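Local coordinates for methyl-accepting chemotaxis protein (Vibrio cholerae, PDB 6CEQ) that probably senses oxygen through haem-binding PAS domains of a bacterial chemoreceptor, this one holding a haem between its antiparallel sheet and helices, at residues A[6-10]-A[21-25]; A[84-90]-A[105-111]; A[29-33]-A[43-48]. One frame throughout, in Å; residues are numbered along the deposited sequence.

Along the chain the three contacts come as contact 1, contact 3 and contact 2, each closing before the next opens. Contacts 1 and 2 lie about 11 Å apart (centres) on one antiparallel sheet, where strands 8-12 and 100-109 are neighbours joined by Met10 O to Leu105 N and Asn8 O to Leu107 N. Contact 3 sits about 12 Å from contact 1, with which it shares helix 23-31, and about 16 Å from contact 2; Leu21 packs on Leu29 and Leu48, and Leu84 on Arg32. Met10, Leu88, Leu105 and Phe43 touch the haem, so all three help enclose the group expected to sense oxygen.

Contact 1 (A[6-10]-A[21-25]). With HEM (protoporphyrin IX containing Fe), chain D.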
loop_
_atom_site.group_PDB
_atom_site.type_symbol
_atom_site.label_atom_id
_atom_site.label_comp_id
_atom_site.label_asym_id
_atom_site.label_seq_id
_atom_site.Cartn_x
_atom_site.Cartn_y
_atom_site.Cartn_z
ATOM N N THR A 6 0.222 -15.038 0.660
ATOM C CA THR A 6 -0.086 -14.771 -0.738
ATOM C C THR A 6 0.525 -13.426 -1.113
ATOM O O THR A 6 1.232 -12.796 -0.320
ATOM C CB THR A 6 -1.595 -14.802 -1.001
ATOM O OG1 THR A 6 -1.840 -14.653 -2.409
ATOM C CG2 THR A 6 -2.292 -13.693 -0.246
ATOM N N THR A 7 0.285 -13.012 -2.353
ATOM C CA THR A 7 0.859 -11.788 -2.903
ATOM C C THR A 7 -0.173 -10.672 -2.784
ATOM O O THR A 7 -1.194 -10.703 -3.475
ATOM C CB THR A 7 1.262 -12.003 -4.361
ATOM O OG1 THR A 7 2.141 -13.128 -4.457
ATOM C CG2 THR A 7 1.960 -10.775 -4.915
ATOM N N ASN A 8 0.082 -9.707 -1.900
ATOM C CA ASN A 8 -0.784 -8.545 -1.686
ATOM C C ASN A 8 -0.117 -7.319 -2.288
ATOM O O ASN A 8 0.954 -6.908 -1.824
ATOM C CB ASN A 8 -1.048 -8.303 -0.201
ATOM C CG ASN A 8 -1.607 -9.517 0.487
ATOM O OD1 ASN A 8 -2.622 -10.065 0.064
ATOM N ND2 ASN A 8 -0.942 -9.959 1.543
ATOM N N LEU A 9 -0.747 -6.734 -3.307
ATOM C CA LEU A 9 -0.130 -5.671 -4.093
ATOM C C LEU A 9 -1.058 -4.471 -4.221
ATOM O O LEU A 9 -2.273 -4.620 -4.397
ATOM C CB LEU A 9 0.232 -6.145 -5.508
ATOM C CG LEU A 9 1.226 -7.285 -5.710
ATOM C CD1 LEU A 9 1.392 -7.526 -7.200
ATOM C CD2 LEU A 9 2.573 -6.986 -5.054
ATOM N N MET A 10 -0.465 -3.280 -4.181
ATOM C CA MET A 10 -1.196 -2.030 -4.343
ATOM C C MET A 10 -0.304 -1.078 -5.129
ATOM O O MET A 10 0.887 -0.992 -4.834
ATOM C CB MET A 10 -1.553 -1.460 -2.965
ATOM C CG MET A 10 -2.355 -0.204 -2.937
ATOM S SD MET A 10 -3.005 -0.022 -1.263
ATOM C CE MET A 10 -1.666 -0.536 -0.234
ATOM N N LEU A 21 -5.508 -2.204 -6.743
ATOM C CA LEU A 21 -5.291 -3.193 -5.696
ATOM C C LEU A 21 -5.551 -4.571 -6.279
ATOM O O LEU A 21 -6.576 -4.777 -6.939
ATOM C CB LEU A 21 -6.210 -2.977 -4.495
ATOM C CG LEU A 21 -5.784 -1.950 -3.453
ATOM C CD1 LEU A 21 -6.188 -0.562 -3.883
ATOM C CD2 LEU A 21 -6.425 -2.302 -2.124
ATOM N N ASN A 22 -4.648 -5.511 -6.024
ATOM C CA ASN A 22 -4.829 -6.845 -6.565
ATOM C C ASN A 22 -5.848 -7.616 -5.722
ATOM O O ASN A 22 -6.242 -7.167 -4.639
ATOM C CB ASN A 22 -3.470 -7.552 -6.689
ATOM C CG ASN A 22 -3.005 -8.233 -5.414
ATOM O OD1 ASN A 22 -3.366 -7.852 -4.300
ATOM N ND2 ASN A 22 -2.143 -9.238 -5.584
ATOM N N PRO A 23 -6.372 -8.732 -6.237
ATOM C CA PRO A 23 -7.485 -9.393 -5.527
ATOM C C PRO A 23 -7.114 -9.896 -4.148
ATOM O O PRO A 23 -7.933 -9.813 -3.222
ATOM C CB PRO A 23 -7.864 -10.545 -6.468
ATOM C CG PRO A 23 -7.416 -10.071 -7.832
ATOM C CD PRO A 23 -6.135 -9.323 -7.571
ATOM N N ALA A 24 -5.906 -10.440 -3.989
ATOM C CA ALA A 24 -5.511 -10.942 -2.680
ATOM C C ALA A 24 -5.567 -9.842 -1.630
ATOM O O ALA A 24 -6.094 -10.050 -0.530
ATOM C CB ALA A 24 -4.114 -11.554 -2.757
ATOM N N LEU A 25 -5.073 -8.648 -1.965
ATOM C CA LEU A 25 -5.117 -7.550 -1.004
ATOM C C LEU A 25 -6.548 -7.073 -0.768
ATOM O O LEU A 25 -6.923 -6.762 0.367
ATOM C CB LEU A 25 -4.235 -6.396 -1.478
ATOM C CG LEU A 25 -4.185 -5.219 -0.506
ATOM C CD1 LEU A 25 -3.716 -5.692 0.873
ATOM C CD2 LEU A 25 -3.253 -4.156 -1.063
HETATM C CHA HEM D . 3.273 2.861 5.752
HETATM C CHB HEM D . 3.350 3.978 1.040
HETATM C CHC HEM D . -1.328 2.582 0.833
HETATM C CHD HEM D . -1.555 3.379 5.608
HETATM C C1A HEM D . 3.707 3.134 4.474
HETATM C C2A HEM D . 5.054 3.140 4.064
HETATM C C3A HEM D . 5.087 3.453 2.741
HETATM C C4A HEM D . 3.758 3.651 2.319
HETATM C CMA HEM D . 6.322 3.572 1.885
HETATM C CAA HEM D . 6.248 2.848 4.936
HETATM C CBA HEM D . 6.547 4.065 5.814
HETATM C CGA HEM D . 7.633 3.719 6.800
HETATM O O1A HEM D . 7.746 2.545 7.217
HETATM O O2A HEM D . 8.419 4.605 7.201
HETATM C C1B HEM D . 2.078 3.607 0.580
HETATM C C2B HEM D . 1.753 3.533 -0.801
HETATM C C3B HEM D . 0.449 3.143 -0.888
HETATM C C4B HEM D . -0.026 2.977 0.506
HETATM C CMB HEM D . 2.677 3.829 -1.954
HETATM C CAB HEM D . -0.331 2.931 -2.120
HETATM C CBB HEM D . 0.210 2.281 -3.147
HETATM C C1C HEM D . -1.833 2.695 2.124
HETATM C C2C HEM D . -3.158 2.464 2.524
HETATM C C3C HEM D . -3.224 2.692 3.891
HETATM C C4C HEM D . -1.920 3.064 4.321
HETATM C CMC HEM D . -4.299 2.045 1.632
HETATM C CAC HEM D . -4.422 2.569 4.740
HETATM C CBC HEM D . -5.273 1.566 4.550
HETATM C C1D HEM D . -0.233 3.221 6.029
HETATM C C2D HEM D . 0.131 3.109 7.447
HETATM C C3D HEM D . 1.468 2.965 7.485
HETATM C C4D HEM D . 1.929 2.986 6.092
HETATM C CMD HEM D . -0.808 3.149 8.625
HETATM C CAD HEM D . 2.324 2.812 8.715
HETATM C CBD HEM D . 2.159 4.042 9.609
HETATM C CGD HEM D . 2.523 5.282 8.833
HETATM O O1D HEM D . 1.649 6.138 8.577
HETATM O O2D HEM D . 3.700 5.454 8.445
HETATM N NA HEM D . 2.928 3.450 3.389
HETATM N NB HEM D . 1.007 3.272 1.314
HETATM N NC HEM D . -1.104 3.056 3.222
HETATM N ND HEM D . 0.874 3.142 5.275
HETATM FE FE HEM D . 0.963 3.224 3.415
HETATM O O HOH W 1 1.026 0.685 3.153
#
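With chi1 at 85°, Asn22 CG sits between its own backbone N and carbonyl carbon, and the carboxamide folds back to reach both the backbone at Thr7 and Leu9 and the first turn of helix 23-31. Each end of the amide is used. ND2 gives a nearly straight bond of 2.7 Å to Thr7 O; the acceptor lies in the plane of the Asn22 amide, whereas the donor stands above the plane of the Thr7 carbonyl. OD1 accepts twice, from Leu9 N at 3.0 Å and, as the N-cap of the helix, from Leu25 N at 3.0 Å. These two donors approach from opposite faces of the amide, which pins its rotation. The backbone adds Asn22 N to Leu9 O at 3.0 Å. Beside this polar grip Ala24 CB is pressed against Thr7 O at only 3.1 Å, a tight approach. Asn8 lays CB against Leu25 CB and CD1, while its ND2 turns to Leu107 O on the neighbouring strand.

Met10 and Leu21 form an antiparallel non-hydrogen-bonded pair with side chains on the same face, CG meeting CG. Met10 CG stands opposite the backbone N (chi1 -178°), which directs the chain toward the haem, and the bend at the last torsion sets the methyl CE against the porphyrin face near its rim, 3.3 Å from HEM CHC. Leu25 CD2 packs against Met10 CB at 3.7 Å. Water 1 binds the iron on the side facing Met10. Together these bonds tie the first two strands of a PAS fold to the helix that follows, with an asparagine N-cap at the junction and Met10 contributing to the lining of the haem pocket.

Contact 2 (A[84-90]-A[105-111]). Unlike the reference sequence in segment 105-111: Leu107 (reference Trp). With HEM (protoporphyrin IX containing Fe), chain D.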
loop_
_atom_site.group_PDB
_atom_site.type_symbol
_atom_site.label_atom_id
_atom_site.label_comp_id
_atom_site.label_asym_id
_atom_site.label_seq_id
_atom_site.Cartn_x
_atom_site.Cartn_y
_atom_site.Cartn_z
ATOM N N LEU A 84 -3.184 -4.531 12.726
ATOM C CA LEU A 84 -2.522 -5.392 11.763
ATOM C C LEU A 84 -1.042 -5.032 11.695
ATOM O O LEU A 84 -0.624 -3.941 12.089
ATOM C CB LEU A 84 -3.160 -5.251 10.383
ATOM C CG LEU A 84 -4.691 -5.292 10.374
ATOM C CD1 LEU A 84 -5.223 -5.126 8.963
ATOM C CD2 LEU A 84 -5.194 -6.584 11.010
ATOM N N GLU A 85 -0.251 -5.969 11.176
ATOM C CA GLU A 85 1.182 -5.775 11.004
ATOM C C GLU A 85 1.587 -6.358 9.662
ATOM O O GLU A 85 1.142 -7.449 9.304
ATOM C CB GLU A 85 1.975 -6.473 12.113
ATOM C CG GLU A 85 2.420 -5.593 13.255
ATOM C CD GLU A 85 3.396 -6.310 14.172
ATOM O OE1 GLU A 85 2.937 -7.010 15.104
ATOM O OE2 GLU A 85 4.620 -6.194 13.950
ATOM N N PHE A 86 2.441 -5.640 8.928
ATOM C CA PHE A 86 2.882 -6.077 7.610
ATOM C C PHE A 86 4.375 -5.852 7.453
ATOM O O PHE A 86 4.930 -4.890 7.989
ATOM C CB PHE A 86 2.179 -5.322 6.473
ATOM C CG PHE A 86 0.703 -5.512 6.445
ATOM C CD1 PHE A 86 0.152 -6.596 5.788
ATOM C CD2 PHE A 86 -0.138 -4.613 7.080
ATOM C CE1 PHE A 86 -1.223 -6.780 5.762
ATOM C CE2 PHE A 86 -1.516 -4.793 7.055
ATOM C CZ PHE A 86 -2.054 -5.877 6.399
ATOM N N ASN A 87 5.015 -6.725 6.679
ATOM C CA ASN A 87 6.325 -6.414 6.127
ATOM C C ASN A 87 6.112 -5.771 4.765
ATOM O O ASN A 87 5.523 -6.386 3.871
ATOM C CB ASN A 87 7.211 -7.652 6.015
ATOM C CG ASN A 87 8.657 -7.302 5.685
ATOM O OD1 ASN A 87 9.025 -6.124 5.600
ATOM N ND2 ASN A 87 9.485 -8.327 5.494
ATOM N N LEU A 88 6.555 -4.526 4.624
ATOM C CA LEU A 88 6.261 -3.712 3.456
ATOM C C LEU A 88 7.445 -3.662 2.506
ATOM O O LEU A 88 8.593 -3.485 2.931
ATOM C CB LEU A 88 5.892 -2.284 3.880
ATOM C CG LEU A 88 5.710 -1.216 2.797
ATOM C CD1 LEU A 88 4.640 -0.232 3.251
ATOM C CD2 LEU A 88 7.010 -0.463 2.492
ATOM N N THR A 89 7.156 -3.772 1.212
ATOM C CA THR A 89 8.147 -3.538 0.171
ATOM C C THR A 89 7.581 -2.540 -0.823
ATOM O O THR A 89 6.465 -2.724 -1.308
ATOM C CB THR A 89 8.511 -4.829 -0.557
ATOM O OG1 THR A 89 8.901 -5.810 0.406
ATOM C CG2 THR A 89 9.662 -4.577 -1.521
ATOM N N CYS A 90 8.347 -1.489 -1.121
ATOM C CA CYS A 90 7.953 -0.479 -2.095
ATOM C C CYS A 90 8.991 -0.448 -3.211
ATOM O O CYS A 90 10.181 -0.250 -2.945
ATOM C CB CYS A 90 7.844 0.893 -1.427
ATOM S SG CYS A 90 7.192 2.182 -2.498
ATOM N N LEU A 105 3.512 -1.431 -4.076
ATOM C CA LEU A 105 3.669 -1.896 -2.709
ATOM C C LEU A 105 3.306 -3.368 -2.638
ATOM O O LEU A 105 2.250 -3.771 -3.142
ATOM C CB LEU A 105 2.744 -1.148 -1.755
ATOM C CG LEU A 105 3.015 0.135 -0.991
ATOM C CD1 LEU A 105 2.087 0.114 0.196
ATOM C CD2 LEU A 105 4.461 0.281 -0.538
ATOM N N GLN A 106 4.158 -4.162 -2.009
ATOM C CA GLN A 106 3.805 -5.526 -1.624
ATOM C C GLN A 106 3.774 -5.601 -0.103
ATOM O O GLN A 106 4.710 -5.149 0.561
ATOM C CB GLN A 106 4.789 -6.553 -2.181
ATOM C CG GLN A 106 4.396 -7.984 -1.839
ATOM C CD GLN A 106 5.049 -9.016 -2.737
ATOM O OE1 GLN A 106 5.750 -8.677 -3.687
ATOM N NE2 GLN A 106 4.817 -10.292 -2.433
ATOM N N LEU A 107 2.708 -6.176 0.446
ATOM C CA LEU A 107 2.547 -6.306 1.887
ATOM C C LEU A 107 2.521 -7.780 2.251
ATOM O O LEU A 107 1.729 -8.545 1.683
ATOM C CB LEU A 107 1.258 -5.634 2.367
ATOM C CG LEU A 107 1.114 -4.121 2.168
ATOM C CD1 LEU A 107 -0.236 -3.669 2.666
ATOM C CD2 LEU A 107 2.214 -3.340 2.885
ATOM N N VAL A 108 3.370 -8.175 3.197
ATOM C CA VAL A 108 3.371 -9.533 3.731
ATOM C C VAL A 108 2.761 -9.481 5.124
ATOM O O VAL A 108 3.296 -8.820 6.024
ATOM C CB VAL A 108 4.783 -10.139 3.764
ATOM C CG1 VAL A 108 4.758 -11.506 4.454
ATOM C CG2 VAL A 108 5.347 -10.249 2.350
ATOM N N ASP A 109 1.646 -10.183 5.306
ATOM C CA ASP A 109 0.878 -10.107 6.542
ATOM C C ASP A 109 1.611 -10.838 7.657
ATOM O O ASP A 109 1.881 -12.035 7.540
ATOM C CB ASP A 109 -0.504 -10.722 6.317
ATOM C CG ASP A 109 -1.466 -10.467 7.462
ATOM O OD1 ASP A 109 -2.637 -10.881 7.345
ATOM O OD2 ASP A 109 -1.066 -9.871 8.479
ATOM N N ILE A 110 1.931 -10.124 8.739
ATOM C CA ILE A 110 2.545 -10.761 9.901
ATOM C C ILE A 110 1.722 -10.455 11.149
ATOM O O ILE A 110 2.247 -10.443 12.269
ATOM C CB ILE A 110 4.007 -10.322 10.074
ATOM C CG1 ILE A 110 4.120 -8.791 10.119
ATOM C CG2 ILE A 110 4.856 -10.880 8.955
ATOM C CD1 ILE A 110 5.555 -8.292 10.269
ATOM N N THR A 111 0.429 -10.224 10.961
ATOM C CA THR A 111 -0.474 -9.974 12.077
ATOM C C THR A 111 -0.568 -11.211 12.975
ATOM O O THR A 111 -0.513 -11.100 14.201
ATOM C CB THR A 111 -1.882 -9.600 11.598
ATOM O OG1 THR A 111 -1.803 -8.551 10.623
ATOM C CG2 THR A 111 -2.727 -9.133 12.772
HETATM C CHA HEM D . 3.273 2.861 5.752
HETATM C CHB HEM D . 3.350 3.978 1.040
HETATM C CHC HEM D . -1.328 2.582 0.833
HETATM C CHD HEM D . -1.555 3.379 5.608
HETATM C C1A HEM D . 3.707 3.134 4.474
HETATM C C2A HEM D . 5.054 3.140 4.064
HETATM C C3A HEM D . 5.087 3.453 2.741
HETATM C C4A HEM D . 3.758 3.651 2.319
HETATM C CMA HEM D . 6.322 3.572 1.885
HETATM C CAA HEM D . 6.248 2.848 4.936
HETATM C CBA HEM D . 6.547 4.065 5.814
HETATM C CGA HEM D . 7.633 3.719 6.800
HETATM O O1A HEM D . 7.746 2.545 7.217
HETATM O O2A HEM D . 8.419 4.605 7.201
HETATM C C1B HEM D . 2.078 3.607 0.580
HETATM C C2B HEM D . 1.753 3.533 -0.801
HETATM C C3B HEM D . 0.449 3.143 -0.888
HETATM C C4B HEM D . -0.026 2.977 0.506
HETATM C CMB HEM D . 2.677 3.829 -1.954
HETATM C CAB HEM D . -0.331 2.931 -2.120
HETATM C CBB HEM D . 0.210 2.281 -3.147
HETATM C C1C HEM D . -1.833 2.695 2.124
HETATM C C2C HEM D . -3.158 2.464 2.524
HETATM C C3C HEM D . -3.224 2.692 3.891
HETATM C C4C HEM D . -1.920 3.064 4.321
HETATM C CMC HEM D . -4.299 2.045 1.632
HETATM C CAC HEM D . -4.422 2.569 4.740
HETATM C CBC HEM D . -5.273 1.566 4.550
HETATM C C1D HEM D . -0.233 3.221 6.029
HETATM C C2D HEM D . 0.131 3.109 7.447
HETATM C C3D HEM D . 1.468 2.965 7.485
HETATM C C4D HEM D . 1.929 2.986 6.092
HETATM C CMD HEM D . -0.808 3.149 8.625
HETATM C CAD HEM D . 2.324 2.812 8.715
HETATM C CBD HEM D . 2.159 4.042 9.609
HETATM C CGD HEM D . 2.523 5.282 8.833
HETATM O O1D HEM D . 1.649 6.138 8.577
HETATM O O2D HEM D . 3.700 5.454 8.445
HETATM N NA HEM D . 2.928 3.450 3.389
HETATM N NB HEM D . 1.007 3.272 1.314
HETATM N NC HEM D . -1.104 3.056 3.222
HETATM N ND HEM D . 0.874 3.142 5.275
HETATM FE FE HEM D . 0.963 3.224 3.415
HETATM O O HOH W 2 3.660 -9.337 14.409
HETATM O O HOH W 3 6.608 -7.066 1.380
HETATM O O HOH W 1 1.026 0.685 3.153
#
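Over one face of the Phe86 ring stands Leu107 CD1, 4.3 Å from the centroid and 10° off the normal, a CH-pi contact; Leu107 occupies a position that is tryptophan in the reference sequence. Asp109 comes to the same ring obliquely, its CA 3.7 Å from Phe86 CD1, with the carboxylate plane turned 34° from the ring. That carboxylate closes an Asx turn: OD2 takes Thr111 N from above its plane and Thr111 OG1 on its syn lone pair, at 2.6 Å. Glu85 N donates in turn to Thr111 OG1 at 3.1 Å, so the hydroxyl links the end of the chain to the neighbouring strand.

Between the strands the hydrogen-bonded pairs Asn87-Val108 and Thr89-Gln106 exchange backbone bonds in both directions. Water 3 donates to Asn87 O and Gln106 O and accepts from Thr89 OG1. On the face of Phe86, Leu88 and Cys90, Leu105 swings one branch each way: CD2 packs against Cys90 CB at 3.6 Å and Leu88 CD1 at 3.8 Å, while CD1 lies 3.5 Å from HEM C1B. Leu88 CG points opposite the backbone N (chi1 173°), and its CD1 reaches HEM C2A at 3.5 Å. Both leucines lie on the same side of the porphyrin as water 1, bound to the iron. Phe86 also packs on Ile79 and Val81 of strand 75-81. This is the antiparallel hairpin of the last two strands of a PAS sheet, whose Leu88 and Leu105 line the haem pocket.

Contact 3 (A[29-33]-A[43-48]); sequences LTHRE and FKAAEL
The helical side of the PAS domain is joined here to the loop that follows it: the last turn of helix 23-31 and the start of helix 33-39 meet a short 3-10 segment, residues 45-47. Leu29 carries the apolar half. Its CB touches Ala45 CB at 3.7 Å, and CD1 is shared between two partners, Leu48 CD1 at 3.8 Å and Phe43 CZ at 4.0 Å. The leucine methyl meets the phenylalanine at its edge, in the plane of the ring, and the two side chains run about at right angles. Phe43 CG stands opposite the backbone N (chi1 -177°), and this extended direction carries the ring to the helix. A second atom, Glu33 CG, also lies at the ring edge, 4.0 Å from Phe43 CD2.

Beyond CG the glutamate is stretched out, and its carboxylate is turned 75° from the Phe43 ring. OE2 meets Ala45 N in a straight but weak bond of 3.3 Å. Water 4 donates to the same oxygen and accepts from Ala46 N at 3.1 Å, so OE2 serves two successive backbone N-H groups at the start of the 3-10 segment, one directly and one through the solvent. The N-terminal end of that turn would probably favour the negative charge. Lys44 NZ stays 6.4 Å from Glu33 OE2, too far for a salt bridge. Thr30 brings OG1 near Ala45 CB, but the hydroxyl is hydrogen-bonded to Leu26 O one turn back in its helix.

Leu36 of helix 33-39 packs on both Leu29 and Phe43, while Leu21 adjoins Leu29 and Leu48. Phe43 also touches the haem, making this a small apolar cluster flanked by the weak Glu33-Ala45 bond, on the helical side of a haem-binding PAS pocket.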
loop_
_atom_site.group_PDB
_atom_site.type_symbol
_atom_site.label_atom_id
_atom_site.label_comp_id
_atom_site.label_asym_id
_atom_site.label_seq_id
_atom_site.Cartn_x
_atom_site.Cartn_y
_atom_site.Cartn_z
ATOM N N LEU A 29 -8.233 -7.053 2.869
ATOM C CA LEU A 29 -8.729 -5.831 3.494
ATOM C C LEU A 29 -10.221 -5.918 3.764
ATOM O O LEU A 29 -10.720 -5.295 4.708
ATOM C CB LEU A 29 -8.422 -4.617 2.618
ATOM C CG LEU A 29 -6.946 -4.315 2.350
ATOM C CD1 LEU A 29 -6.795 -3.052 1.507
ATOM C CD2 LEU A 29 -6.140 -4.231 3.636
ATOM N N THR A 30 -10.948 -6.676 2.945
ATOM C CA THR A 30 -12.360 -6.904 3.220
ATOM C C THR A 30 -12.527 -7.770 4.460
ATOM O O THR A 30 -13.343 -7.462 5.338
ATOM C CB THR A 30 -13.026 -7.537 1.998
ATOM O OG1 THR A 30 -12.815 -6.682 0.871
ATOM C CG2 THR A 30 -14.524 -7.684 2.227
ATOM N N HIS A 31 -11.743 -8.848 4.557
ATOM C CA HIS A 31 -11.747 -9.678 5.758
ATOM C C HIS A 31 -11.415 -8.859 7.002
ATOM O O HIS A 31 -12.059 -9.015 8.051
ATOM C CB HIS A 31 -10.739 -10.810 5.589
ATOM C CG HIS A 31 -10.706 -11.772 6.733
ATOM N ND1 HIS A 31 -9.687 -12.688 6.899
ATOM C CD2 HIS A 31 -11.572 -11.994 7.747
ATOM C CE1 HIS A 31 -9.916 -13.409 7.979
ATOM N NE2 HIS A 31 -11.057 -13.009 8.514
ATOM N N ARG A 32 -10.434 -7.967 6.900
ATOM C CA ARG A 32 -9.936 -7.201 8.035
ATOM C C ARG A 32 -10.639 -5.866 8.214
ATOM O O ARG A 32 -10.133 -5.018 8.951
ATOM C CB ARG A 32 -8.432 -6.948 7.889
ATOM C CG ARG A 32 -7.583 -8.181 7.951
ATOM C CD ARG A 32 -7.904 -8.994 9.185
ATOM N NE ARG A 32 -6.985 -10.109 9.336
ATOM C CZ ARG A 32 -7.313 -11.262 9.902
ATOM N NH1 ARG A 32 -8.545 -11.444 10.368
ATOM N NH2 ARG A 32 -6.416 -12.231 9.995
ATOM N N GLU A 33 -11.780 -5.651 7.561
ATOM C CA GLU A 33 -12.471 -4.376 7.736
ATOM C C GLU A 33 -12.848 -4.080 9.190
ATOM O O GLU A 33 -12.857 -2.884 9.547
ATOM C CB GLU A 33 -13.692 -4.314 6.796
ATOM C CG GLU A 33 -13.418 -3.481 5.520
ATOM C CD GLU A 33 -14.439 -3.694 4.400
ATOM O OE1 GLU A 33 -15.464 -4.365 4.643
ATOM O OE2 GLU A 33 -14.213 -3.187 3.273
ATOM N N PHE A 43 -13.396 3.428 6.340
ATOM C CA PHE A 43 -12.652 2.606 5.392
ATOM C C PHE A 43 -13.556 1.647 4.621
ATOM O O PHE A 43 -14.383 0.945 5.207
ATOM C CB PHE A 43 -11.576 1.821 6.144
ATOM C CG PHE A 43 -10.693 0.997 5.260
ATOM C CD1 PHE A 43 -9.562 1.550 4.677
ATOM C CD2 PHE A 43 -10.981 -0.339 5.024
ATOM C CE1 PHE A 43 -8.742 0.787 3.869
ATOM C CE2 PHE A 43 -10.165 -1.103 4.213
ATOM C CZ PHE A 43 -9.045 -0.541 3.636
ATOM N N LYS A 44 -13.404 1.650 3.295
ATOM C CA LYS A 44 -14.000 0.650 2.412
ATOM C C LYS A 44 -12.956 0.248 1.377
ATOM O O LYS A 44 -12.525 1.080 0.573
ATOM C CB LYS A 44 -15.266 1.173 1.729
ATOM C CG LYS A 44 -16.360 1.664 2.661
ATOM C CD LYS A 44 -17.551 2.217 1.886
ATOM C CE LYS A 44 -18.845 2.078 2.684
ATOM N NZ LYS A 44 -18.642 1.419 4.006
ATOM N N ALA A 45 -12.565 -1.030 1.391
ATOM C CA ALA A 45 -11.466 -1.497 0.543
ATOM C C ALA A 45 -11.752 -1.297 -0.944
ATOM O O ALA A 45 -10.846 -0.958 -1.715
ATOM C CB ALA A 45 -11.179 -2.971 0.834
ATOM N N ALA A 46 -13.002 -1.507 -1.373
ATOM C CA ALA A 46 -13.367 -1.410 -2.789
ATOM C C ALA A 46 -13.402 0.024 -3.285
ATOM O O ALA A 46 -13.577 0.254 -4.491
ATOM C CB ALA A 46 -14.730 -2.075 -3.019
ATOM N N GLU A 47 -13.191 0.965 -2.363
ATOM C CA GLU A 47 -13.316 2.402 -2.555
ATOM C C GLU A 47 -11.961 3.111 -2.516
ATOM O O GLU A 47 -11.916 4.345 -2.565
ATOM C CB GLU A 47 -14.188 2.936 -1.404
ATOM C CG GLU A 47 -15.643 2.414 -1.296
ATOM C CD GLU A 47 -16.691 3.518 -1.479
ATOM O OE1 GLU A 47 -16.393 4.686 -1.082
ATOM O OE2 GLU A 47 -17.819 3.249 -1.975
ATOM N N LEU A 48 -10.854 2.357 -2.481
ATOM C CA LEU A 48 -9.522 2.936 -2.296
ATOM C C LEU A 48 -8.946 3.512 -3.581
ATOM O O LEU A 48 -8.215 4.508 -3.546
ATOM C CB LEU A 48 -8.574 1.872 -1.746
ATOM C CG LEU A 48 -8.809 1.395 -0.321
ATOM C CD1 LEU A 48 -7.816 0.289 0.015
ATOM C CD2 LEU A 48 -8.664 2.546 0.663
HETATM O O HOH W 4 -15.195 -2.881 0.305
#